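Long-range contacts in five-membered-cyclitol-phosphate synthase (Streptomyces citricolor, PDB 6K96), which is a tetrameric cyclitol-phosphate synthase of the myo-inositol-1-phosphate synthase family, whose subunit binds nicotinamide-adenine-dinucleotide and a sodium ion: residues I16-Q21 with N81-L86; Y212-G217 with V267-I272; Q234-A239 with V250-S255; L262-V267 with Q291-A296. One frame throughout, in Å; residues are numbered along the deposited sequence.

Interaction 1: I16-Q21 with N81-L86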
# COMPACT_ATOMS: atom_id res chain seq x y z
N ILE B 16 -7.15 -8.79 28.95
CA ILE B 16 -8.25 -8.71 29.97
C ILE B 16 -8.79 -7.29 29.96
O ILE B 16 -9.97 -7.10 30.23
CB ILE B 16 -7.77 -9.07 31.38
CG1 ILE B 16 -7.03 -10.41 31.43
CG2 ILE B 16 -8.95 -9.04 32.35
CD1 ILE B 16 -7.85 -11.55 30.92
N SER B 17 -7.97 -6.30 29.63
CA SER B 17 -8.46 -4.92 29.37
C SER B 17 -9.51 -4.99 28.28
O SER B 17 -10.60 -4.49 28.50
CB SER B 17 -7.37 -3.98 28.97
OG SER B 17 -7.90 -2.73 28.63
N ALA B 18 -9.17 -5.70 27.21
CA ALA B 18 -10.01 -5.92 26.02
C ALA B 18 -11.26 -6.71 26.39
O ALA B 18 -12.34 -6.29 25.98
CB ALA B 18 -9.21 -6.59 24.94
N LEU B 19 -11.15 -7.76 27.18
CA LEU B 19 -12.30 -8.64 27.49
C LEU B 19 -13.30 -7.92 28.40
O LEU B 19 -14.52 -8.11 28.21
CB LEU B 19 -11.79 -9.91 28.19
CG LEU B 19 -12.87 -10.96 28.37
CD1 LEU B 19 -13.17 -11.64 27.06
CD2 LEU B 19 -12.44 -11.98 29.39
N PHE B 20 -12.78 -7.22 29.40
CA PHE B 20 -13.57 -6.55 30.46
C PHE B 20 -14.29 -5.36 29.85
O PHE B 20 -15.51 -5.33 29.92
CB PHE B 20 -12.68 -6.05 31.60
CG PHE B 20 -13.44 -5.39 32.71
CD1 PHE B 20 -14.51 -6.04 33.32
CD2 PHE B 20 -13.09 -4.12 33.13
CE1 PHE B 20 -15.19 -5.45 34.37
CE2 PHE B 20 -13.76 -3.53 34.19
CZ PHE B 20 -14.80 -4.21 34.82
N GLN B 21 -13.56 -4.42 29.26
CA GLN B 21 -14.16 -3.27 28.54
C GLN B 21 -15.05 -3.79 27.42
O GLN B 21 -16.12 -3.21 27.21
CB GLN B 21 -13.09 -2.38 27.93
CG GLN B 21 -12.25 -1.70 28.98
CD GLN B 21 -11.53 -0.51 28.40
OE1 GLN B 21 -12.15 0.53 28.17
NE2 GLN B 21 -10.22 -0.67 28.16
N ASN B 81 -0.50 -1.57 30.54
CA ASN B 81 -1.68 -1.90 29.69
C ASN B 81 -2.03 -0.68 28.83
O ASN B 81 -2.11 0.44 29.39
CB ASN B 81 -2.94 -2.32 30.45
CG ASN B 81 -2.82 -3.69 31.11
OD1 ASN B 81 -1.75 -4.29 31.07
ND2 ASN B 81 -3.89 -4.15 31.75
N ASN B 82 -2.16 -0.88 27.52
CA ASN B 82 -2.30 0.23 26.55
C ASN B 82 -3.31 -0.22 25.48
O ASN B 82 -3.25 0.28 24.39
CB ASN B 82 -0.93 0.66 26.04
CG ASN B 82 -0.23 -0.43 25.27
OD1 ASN B 82 -0.88 -1.42 24.90
ND2 ASN B 82 1.06 -0.22 24.97
N TYR B 83 -4.17 -1.18 25.79
CA TYR B 83 -5.45 -1.32 25.06
C TYR B 83 -6.19 0.00 25.24
O TYR B 83 -6.02 0.67 26.27
CB TYR B 83 -6.29 -2.48 25.58
CG TYR B 83 -7.49 -2.84 24.74
CD1 TYR B 83 -7.34 -3.57 23.58
CD2 TYR B 83 -8.78 -2.51 25.13
CE1 TYR B 83 -8.43 -3.91 22.80
CE2 TYR B 83 -9.89 -2.89 24.39
CZ TYR B 83 -9.71 -3.57 23.20
OH TYR B 83 -10.77 -3.97 22.45
N PRO B 84 -6.94 0.49 24.23
CA PRO B 84 -7.69 1.74 24.38
C PRO B 84 -8.74 1.72 25.51
O PRO B 84 -9.23 0.70 25.83
CB PRO B 84 -8.41 1.90 23.02
CG PRO B 84 -7.55 1.14 22.08
CD PRO B 84 -7.05 -0.07 22.87
N LEU B 85 -9.04 2.89 26.06
CA LEU B 85 -10.31 3.23 26.76
C LEU B 85 -11.42 3.26 25.72
O LEU B 85 -11.27 3.99 24.73
CB LEU B 85 -10.19 4.59 27.44
CG LEU B 85 -9.66 4.53 28.87
CD1 LEU B 85 -8.14 4.37 28.86
CD2 LEU B 85 -10.10 5.78 29.66
N LEU B 86 -12.48 2.48 25.94
CA LEU B 86 -13.56 2.34 24.94
C LEU B 86 -14.68 3.34 25.23
O LEU B 86 -15.59 3.44 24.39
CB LEU B 86 -14.10 0.90 24.95
CG LEU B 86 -13.22 -0.17 24.31
CD1 LEU B 86 -14.07 -1.42 24.10
CD2 LEU B 86 -12.61 0.27 22.99
O HOH W 1 -6.09 -0.66 28.80

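Interaction 2: Y212-G217 with V267-I272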
# COMPACT_ATOMS: atom_id res chain seq x y z
N TYR B 212 7.36 -12.11 1.53
CA TYR B 212 7.73 -11.76 2.92
C TYR B 212 6.48 -11.30 3.65
O TYR B 212 5.51 -10.80 3.04
CB TYR B 212 8.89 -10.76 3.03
CG TYR B 212 8.76 -9.46 2.27
CD1 TYR B 212 8.08 -8.40 2.82
CD2 TYR B 212 9.33 -9.28 1.01
CE1 TYR B 212 7.91 -7.20 2.15
CE2 TYR B 212 9.17 -8.10 0.32
CZ TYR B 212 8.46 -7.05 0.89
OH TYR B 212 8.27 -5.86 0.25
N GLN B 213 6.56 -11.49 4.95
CA GLN B 213 5.58 -11.06 5.96
C GLN B 213 6.41 -10.36 7.03
O GLN B 213 7.37 -10.98 7.46
CB GLN B 213 4.90 -12.31 6.50
CG GLN B 213 4.18 -12.11 7.82
CD GLN B 213 3.44 -13.33 8.33
OE1 GLN B 213 3.06 -13.36 9.50
NE2 GLN B 213 3.19 -14.31 7.46
N LEU B 214 6.10 -9.12 7.40
CA LEU B 214 6.68 -8.52 8.62
C LEU B 214 5.59 -7.91 9.46
O LEU B 214 4.64 -7.47 8.85
CB LEU B 214 7.79 -7.53 8.27
CG LEU B 214 7.52 -6.53 7.15
CD1 LEU B 214 7.41 -5.14 7.75
CD2 LEU B 214 8.72 -6.58 6.19
N ASN B 215 5.75 -7.92 10.79
CA ASN B 215 4.79 -7.45 11.82
C ASN B 215 5.46 -6.35 12.66
O ASN B 215 6.70 -6.28 12.70
CB ASN B 215 4.25 -8.60 12.67
CG ASN B 215 3.66 -9.72 11.84
OD1 ASN B 215 2.42 -9.84 11.70
ND2 ASN B 215 4.52 -10.54 11.26
N LEU B 216 4.66 -5.41 13.16
CA LEU B 216 5.13 -4.28 14.00
C LEU B 216 4.16 -4.26 15.18
O LEU B 216 3.02 -4.52 14.93
CB LEU B 216 5.04 -2.94 13.25
CG LEU B 216 5.71 -2.85 11.88
CD1 LEU B 216 5.38 -1.52 11.19
CD2 LEU B 216 7.23 -3.01 12.03
N GLY B 217 4.60 -3.91 16.38
CA GLY B 217 3.73 -3.86 17.55
C GLY B 217 4.30 -2.89 18.56
O GLY B 217 5.43 -2.37 18.32
N VAL B 267 0.55 -4.19 13.16
CA VAL B 267 0.57 -3.93 11.71
C VAL B 267 1.29 -5.08 11.06
O VAL B 267 2.25 -5.47 11.60
CB VAL B 267 1.27 -2.61 11.37
CG1 VAL B 267 1.51 -2.54 9.88
CG2 VAL B 267 0.48 -1.41 11.85
N ALA B 268 0.82 -5.56 9.93
CA ALA B 268 1.42 -6.61 9.11
C ALA B 268 1.61 -6.06 7.71
O ALA B 268 0.87 -5.25 7.35
CB ALA B 268 0.48 -7.75 9.09
N MET B 269 2.68 -6.37 7.02
CA MET B 269 2.91 -5.90 5.65
C MET B 269 3.30 -7.14 4.91
O MET B 269 4.10 -7.92 5.47
CB MET B 269 4.00 -4.83 5.55
CG MET B 269 3.43 -3.45 5.46
SD MET B 269 4.11 -2.35 6.73
CE MET B 269 5.86 -2.61 6.57
N LEU B 270 2.67 -7.43 3.78
CA LEU B 270 3.13 -8.63 3.07
C LEU B 270 3.29 -8.33 1.59
O LEU B 270 2.85 -7.25 1.15
CB LEU B 270 2.30 -9.85 3.47
CG LEU B 270 0.88 -9.93 3.00
CD1 LEU B 270 0.89 -10.35 1.53
CD2 LEU B 270 0.05 -10.90 3.87
N ASN B 271 4.19 -9.10 1.00
CA ASN B 271 4.55 -9.05 -0.43
C ASN B 271 4.49 -10.48 -0.94
O ASN B 271 4.99 -11.37 -0.23
CB ASN B 271 5.95 -8.51 -0.69
CG ASN B 271 6.19 -8.36 -2.17
OD1 ASN B 271 6.96 -9.10 -2.77
ND2 ASN B 271 5.45 -7.45 -2.79
N ILE B 272 3.84 -10.68 -2.08
CA ILE B 272 3.84 -11.97 -2.82
C ILE B 272 4.14 -11.65 -4.26
O ILE B 272 3.58 -10.73 -4.75
CB ILE B 272 2.52 -12.75 -2.70
CG1 ILE B 272 2.19 -13.09 -1.25
CG2 ILE B 272 2.58 -13.96 -3.61
CD1 ILE B 272 0.73 -13.24 -1.02

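Interaction 3: Q234-A239 with V250-S255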
# COMPACT_ATOMS: atom_id res chain seq x y z
N GLN B 234 8.48 -20.07 14.00
CA GLN B 234 8.51 -21.34 13.21
C GLN B 234 7.09 -21.76 12.82
O GLN B 234 6.88 -22.22 11.67
CB GLN B 234 9.23 -22.42 14.05
CG GLN B 234 9.40 -23.72 13.29
CD GLN B 234 10.10 -23.48 11.98
OE1 GLN B 234 9.47 -23.38 10.92
NE2 GLN B 234 11.42 -23.31 12.08
N SER B 235 6.16 -21.65 13.78
CA SER B 235 4.69 -21.78 13.63
C SER B 235 4.20 -20.99 12.41
O SER B 235 3.35 -21.52 11.66
CB SER B 235 3.98 -21.34 14.91
OG SER B 235 4.19 -22.28 15.96
N LYS B 236 4.72 -19.78 12.20
CA LYS B 236 4.34 -18.87 11.09
C LYS B 236 4.73 -19.48 9.73
O LYS B 236 3.90 -19.36 8.78
CB LYS B 236 4.95 -17.48 11.31
CG LYS B 236 4.51 -16.74 12.57
CD LYS B 236 4.71 -15.22 12.53
CE LYS B 236 3.75 -14.43 13.40
NZ LYS B 236 2.70 -13.77 12.58
N ILE B 237 5.92 -20.10 9.63
CA ILE B 237 6.55 -20.47 8.32
C ILE B 237 6.03 -21.86 7.90
O ILE B 237 6.01 -22.16 6.66
CB ILE B 237 8.10 -20.31 8.33
CG1 ILE B 237 8.79 -21.16 7.25
CG2 ILE B 237 8.71 -20.53 9.71
CD1 ILE B 237 8.73 -20.57 5.85
N ASN B 238 5.57 -22.65 8.89
CA ASN B 238 4.88 -23.96 8.73
C ASN B 238 3.50 -23.74 8.09
O ASN B 238 3.16 -24.48 7.09
CB ASN B 238 4.73 -24.66 10.09
CG ASN B 238 5.98 -25.36 10.59
OD1 ASN B 238 6.77 -25.89 9.81
ND2 ASN B 238 6.12 -25.43 11.91
N ALA B 239 2.74 -22.79 8.68
CA ALA B 239 1.43 -22.25 8.23
C ALA B 239 1.42 -22.12 6.70
O ALA B 239 0.43 -22.54 6.06
CB ALA B 239 1.12 -20.91 8.88
N VAL B 250 10.34 -17.77 0.80
CA VAL B 250 9.31 -17.14 1.68
C VAL B 250 9.96 -16.81 3.02
O VAL B 250 10.33 -17.72 3.70
CB VAL B 250 8.14 -18.09 1.90
CG1 VAL B 250 7.13 -17.53 2.86
CG2 VAL B 250 7.49 -18.48 0.59
N GLU B 251 9.95 -15.55 3.44
CA GLU B 251 10.66 -15.09 4.66
C GLU B 251 9.57 -14.61 5.61
O GLU B 251 8.77 -13.86 5.19
CB GLU B 251 11.64 -13.95 4.36
CG GLU B 251 13.12 -14.20 4.60
CD GLU B 251 13.57 -15.20 5.68
OE1 GLU B 251 13.11 -15.09 6.89
OE2 GLU B 251 14.37 -16.11 5.31
N VAL B 252 9.59 -15.02 6.84
CA VAL B 252 8.76 -14.38 7.88
C VAL B 252 9.69 -13.61 8.81
O VAL B 252 10.61 -14.20 9.33
CB VAL B 252 7.94 -15.42 8.63
CG1 VAL B 252 7.12 -14.74 9.71
CG2 VAL B 252 7.05 -16.23 7.68
N ILE B 253 9.43 -12.33 9.03
CA ILE B 253 9.96 -11.58 10.20
C ILE B 253 8.83 -11.31 11.21
O ILE B 253 8.16 -10.26 11.14
CB ILE B 253 10.61 -10.28 9.71
CG1 ILE B 253 11.51 -10.48 8.49
CG2 ILE B 253 11.32 -9.61 10.88
CD1 ILE B 253 10.90 -10.16 7.15
N PRO B 254 8.58 -12.20 12.21
CA PRO B 254 7.49 -12.01 13.17
C PRO B 254 7.71 -10.82 14.11
O PRO B 254 6.79 -10.47 14.78
CB PRO B 254 7.53 -13.28 14.04
CG PRO B 254 8.98 -13.68 14.01
CD PRO B 254 9.39 -13.38 12.57
N SER B 255 8.92 -10.26 14.15
CA SER B 255 9.21 -9.07 14.99
C SER B 255 10.11 -8.08 14.24
O SER B 255 11.25 -7.84 14.72
CB SER B 255 9.78 -9.46 16.30
OG SER B 255 9.70 -8.36 17.18

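Interaction 4: L262-V267 with Q291-A296. With NA (sodium ion), chain H; NAD (nicotinamide-adenine-dinucleotide), chain G.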
# COMPACT_ATOMS: atom_id res chain seq x y z
N LEU B 262 2.41 2.66 18.35
CA LEU B 262 1.38 1.64 18.00
C LEU B 262 0.66 1.10 19.24
O LEU B 262 -0.45 0.58 19.04
CB LEU B 262 1.96 0.48 17.21
CG LEU B 262 2.38 0.81 15.77
CD1 LEU B 262 2.84 -0.45 15.01
CD2 LEU B 262 1.27 1.44 15.02
N LYS B 263 1.27 1.10 20.43
CA LYS B 263 0.65 0.52 21.65
C LYS B 263 0.14 -0.91 21.35
O LYS B 263 0.89 -1.71 20.81
CB LYS B 263 -0.46 1.47 22.13
CG LYS B 263 0.08 2.73 22.81
CD LYS B 263 -0.69 4.02 22.55
CE LYS B 263 -0.38 5.14 23.54
NZ LYS B 263 -0.95 4.87 24.89
N ASP B 264 -1.12 -1.20 21.67
CA ASP B 264 -1.75 -2.54 21.44
C ASP B 264 -2.16 -2.75 19.98
O ASP B 264 -2.62 -3.85 19.72
CB ASP B 264 -2.94 -2.81 22.34
CG ASP B 264 -3.53 -4.19 22.21
OD1 ASP B 264 -2.88 -5.23 22.60
OD2 ASP B 264 -4.65 -4.26 21.70
N HIS B 265 -1.87 -1.83 19.07
CA HIS B 265 -2.08 -2.07 17.62
C HIS B 265 -1.04 -3.01 17.05
O HIS B 265 0.07 -2.93 17.46
CB HIS B 265 -2.01 -0.79 16.78
CG HIS B 265 -3.27 -0.02 16.80
ND1 HIS B 265 -3.28 1.30 17.12
CD2 HIS B 265 -4.55 -0.39 16.57
CE1 HIS B 265 -4.53 1.77 17.06
NE2 HIS B 265 -5.35 0.73 16.75
N LYS B 266 -1.39 -3.83 16.08
CA LYS B 266 -0.37 -4.64 15.39
C LYS B 266 -0.55 -4.37 13.89
O LYS B 266 -1.67 -4.41 13.44
CB LYS B 266 -0.52 -6.12 15.78
CG LYS B 266 0.04 -7.09 14.76
CD LYS B 266 0.28 -8.49 15.29
CE LYS B 266 1.64 -8.60 15.92
NZ LYS B 266 1.97 -10.03 16.13
N VAL B 267 0.55 -4.19 13.16
CA VAL B 267 0.57 -3.93 11.71
C VAL B 267 1.29 -5.08 11.06
O VAL B 267 2.25 -5.47 11.60
CB VAL B 267 1.27 -2.61 11.37
CG1 VAL B 267 1.51 -2.54 9.88
CG2 VAL B 267 0.48 -1.41 11.85
N GLN B 291 -6.43 -4.24 16.27
CA GLN B 291 -6.24 -4.04 17.74
C GLN B 291 -5.80 -5.38 18.31
O GLN B 291 -6.68 -6.18 18.58
CB GLN B 291 -7.50 -3.79 18.56
CG GLN B 291 -7.77 -2.39 19.02
CD GLN B 291 -6.68 -1.48 19.55
OE1 GLN B 291 -6.85 -0.29 19.38
NE2 GLN B 291 -5.62 -1.96 20.18
N ASP B 292 -4.49 -5.62 18.42
CA ASP B 292 -3.92 -6.99 18.67
C ASP B 292 -4.73 -7.68 19.79
O ASP B 292 -5.17 -8.81 19.58
CB ASP B 292 -2.42 -6.94 18.94
CG ASP B 292 -1.74 -8.29 18.87
OD1 ASP B 292 -2.18 -9.07 18.01
OD2 ASP B 292 -0.84 -8.59 19.74
N SER B 293 -5.04 -7.01 20.88
CA SER B 293 -5.71 -7.68 22.03
C SER B 293 -7.22 -7.85 21.83
O SER B 293 -7.85 -8.62 22.65
CB SER B 293 -5.41 -6.94 23.28
OG SER B 293 -4.07 -7.17 23.66
N SER B 294 -7.83 -7.22 20.82
CA SER B 294 -9.19 -7.57 20.35
C SER B 294 -9.07 -8.90 19.63
O SER B 294 -10.02 -9.71 19.72
CB SER B 294 -9.84 -6.49 19.46
OG SER B 294 -10.29 -5.36 20.23
N ASN B 295 -7.94 -9.16 18.96
CA ASN B 295 -7.74 -10.43 18.23
C ASN B 295 -7.68 -11.54 19.27
O ASN B 295 -7.92 -12.66 18.88
CB ASN B 295 -6.49 -10.45 17.37
CG ASN B 295 -6.71 -10.25 15.88
OD1 ASN B 295 -7.84 -10.19 15.42
ND2 ASN B 295 -5.62 -10.15 15.13
N ALA B 296 -7.31 -11.26 20.51
CA ALA B 296 -7.30 -12.25 21.61
C ALA B 296 -8.73 -12.38 22.10
O ALA B 296 -9.24 -13.46 22.08
CB ALA B 296 -6.41 -11.80 22.74
NA NA H . -2.47 -9.14 23.57
PA NAD G . 0.23 -8.76 28.62
O1A NAD G . 1.71 -8.64 28.59
O2A NAD G . -0.52 -7.49 28.32
O5B NAD G . -0.36 -9.45 29.91
C5B NAD G . 0.61 -10.17 30.71
C4B NAD G . 0.27 -10.00 32.16
O4B NAD G . 0.81 -11.08 33.00
C3B NAD G . 0.83 -8.71 32.76
O3B NAD G . -0.18 -8.12 33.57
C2B NAD G . 1.97 -9.23 33.64
O2B NAD G . 2.25 -8.18 34.51
C1B NAD G . 1.28 -10.48 34.19
N9A NAD G . 2.10 -11.46 34.88
C8A NAD G . 3.43 -11.68 34.62
N7A NAD G . 3.93 -12.68 35.30
C5A NAD G . 2.86 -13.17 36.05
C6A NAD G . 2.77 -14.24 36.96
N6A NAD G . 3.81 -15.03 37.25
N1A NAD G . 1.56 -14.51 37.51
C2A NAD G . 0.53 -13.70 37.19
N3A NAD G . 0.51 -12.66 36.35
C4A NAD G . 1.72 -12.44 35.79
O3 NAD G . -0.17 -9.84 27.53
PN NAD G . -1.48 -9.93 26.61
O1N NAD G . -2.66 -9.86 27.51
O2N NAD G . -1.21 -8.96 25.51
O5D NAD G . -1.35 -11.45 26.07
C5D NAD G . -1.36 -12.54 27.07
C4D NAD G . -0.87 -13.81 26.43
O4D NAD G . -1.76 -14.25 25.38
C3D NAD G . 0.52 -13.66 25.79
O3D NAD G . 1.21 -14.87 26.02
C2D NAD G . 0.20 -13.62 24.30
O2D NAD G . 1.19 -14.13 23.43
C1D NAD G . -0.98 -14.58 24.22
N1N NAD G . -1.70 -14.39 22.93
C2N NAD G . -2.08 -13.07 22.52
C3N NAD G . -2.58 -12.81 21.26
C7N NAD G . -3.00 -11.39 20.93
O7N NAD G . -3.01 -10.54 21.81
N7N NAD G . -3.33 -11.11 19.67
C4N NAD G . -2.65 -13.88 20.37
C5N NAD G . -2.45 -15.18 20.82
C6N NAD G . -1.89 -15.41 22.07

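Interaction 1: I16-Q21 with N81-L86
Gln21 reads the backbone of the loop 81-86 with both ends of its amide. OE1 accepts from Leu86 N at 3.0 Å, a fairly straight bond (158° at the hydrogen), while NE2 gives to Pro84 O at 2.9 Å, that acceptor lying tilted from the amide plane. The same NE2 also reaches Ser17 OG, one helical turn back and in the amide plane, at 3.1 Å. The second element is aromatic. Ala18 sets its CB over one face of the Tyr83 ring, 3.6 Å from the ring centroid in a CH-pi contact, and Pro84 CD sits over the opposite face; Gln21 NE2 comes to the ring edge, its amide turned 80° from the ring. One water joins Ser17 OG to Tyr83 O, 2.9 Å from that carbonyl. Further out, Asn14 OD1 holds the backbone N-H groups of Asn82 and Tyr83, and Tyr83 OH is hydrogen-bonded to Ser294 OG. Trp277 of a second subunit binds Ala18 O. Because a backbone N-H needs an acceptor and a carbonyl a donor, the two bonds set which way the amide lies, and an irregular loop is docked on helix 14-31 without any backbone-to-backbone bond between the segments.

Interaction 2: Y212-G217 with V267-I272
Tyr212 and Asn271 pair across two antiparallel strands, and the closer side-chain packing of the contact lies on their face of the sheet. With CG between the backbone N and the carbonyl carbon (chi1 53°), the Tyr212 ring leans over the neighbouring strand, and Asn271 CB lies over it, 3.5 Å from the ring centroid, as a CH-pi contact. The side chains of Leu214 and Met269 are paired on this face too, and Leu216 CD1 lies 4.2 Å from Val267 CG1. Beneath them three hydrogen-bonded pairs, Tyr212 with Asn271, Leu214 with Met269 and Leu216 with Val267, each exchange two bonds; Met269 N to Leu214 O measures 2.9 Å. CA-H...O contacts fill the intervals, as from Asn215 CA to Val267 O at 3.2 Å.

The face of Gln213, Asn215, Ala268 and Leu270 is looser between the strands, though still buried. Asn215 OD1 comes no nearer to Ala268 CB than 3.9 Å, and the polar ends turn to other partners: Gln213 to His194, Asn215 to Thr190. Helix 190-203 lies against this side. The Tyr212 face instead meets a third subunit, whose Met269 packs on Met269 here, while strand 281-291 flanks 265-275 and strands 250-253 and 255-258 flank 207-217.

Interaction 3: Q234-A239 with V250-S255
Val250 takes the tip of Ile237, whose CD1 stops 3.9 Å from Val250 O. At Glu251 the side chain starts away from the helix and forms a salt bridge with Arg233. Val252 turns back and is the middle of the contact: CG1 rests on Lys236, at CD (3.7 Å) and at CB (3.8 Å), the two side chains crossing at about a right angle, while CG2 is 4.3 Å from Ile237 CB. The alternation is that of a helix laid on one face of a beta strand, running roughly antiparallel at 149° with the axes 8.7 Å apart; no hydrogen bond crosses. Ile253, on the other face like Glu251, packs against Ala256 of a third subunit. At Pro254 the chain turns a corner toward 255-258. Its CB lies 3.7 Å from Lys236 CD and 4.0 Å from Lys236 CE. The lysine's aliphatic chain is thus covered by both residues, Val252 meeting CB and CD and Pro254 meeting CD and CE, before it bends at its end to carry NZ to Gln213 OE1.

Interaction 4: L262-V267 with Q291-A296
Asp264 accepts all four hydrogen bonds between the turn 262-265 and the chain entering helix 292-313. With CG anti to its backbone N (chi1 -176°), the carboxylate meets Ser293 with both oxygens on their syn sides: OD1 accepts from Ser293 OG at 2.5 Å, and also from Asn219 ND2, and OD2 from Ser293 N at 2.9 Å. The anti side of OD2 takes Gln291 NE2, at 2.9 Å, from an amide nearly coplanar with the carboxylate. A backbone bond, Asp292 N to Asp264 O at 2.9 Å, completes the set.

In the metal site, Ser293 OG binds the sodium ion at 2.5 Å alongside Asn15 and two oxygens of nicotinamide-adenine-dinucleotide, O2N and O7N, so Asp264 positions a metal ligand from the second shell. N7N of the dinucleotide donates to Asp292 O at 2.9 Å and weakly to Asp292 OD1.

Packing is modest: Lys266 CB rests 3.8 Å from Asp292 CB, and the His265 ring crosses Gln291 obliquely without a hydrogen bond. His265 and Gln291 form a non-hydrogen-bonded antiparallel pair, where strand 265-275 begins and strand 281-291 ends; the chain passes into helix 292-313, and helix 14-31 touches it through Asn14 on Ser293 and Asn15 on Ala296.

Interactions 1, 2 and 4 are buried, whereas interaction 3 is only partly so. Interactions 1 and 4 adjoin near the bound dinucleotide and are polar: side-chain amide and carboxylate groups seize loop and helix-end N-H groups, and Tyr83 and Asp264 touch across the two. Interaction 2 is regular backbone pairing in the mixed sheet; it shares Val267 and strand 265-275 with interaction 4, which holds that strand's starting end. Interaction 3 is apolar packing of a short helix on strand 250-253, neighbour of 207-217 in the same sheet. Subunit contacts differ likewise: interactions 1 and 4 both meet a second subunit, interactions 2 and 3 a third, which interaction 4 also touches through Val267.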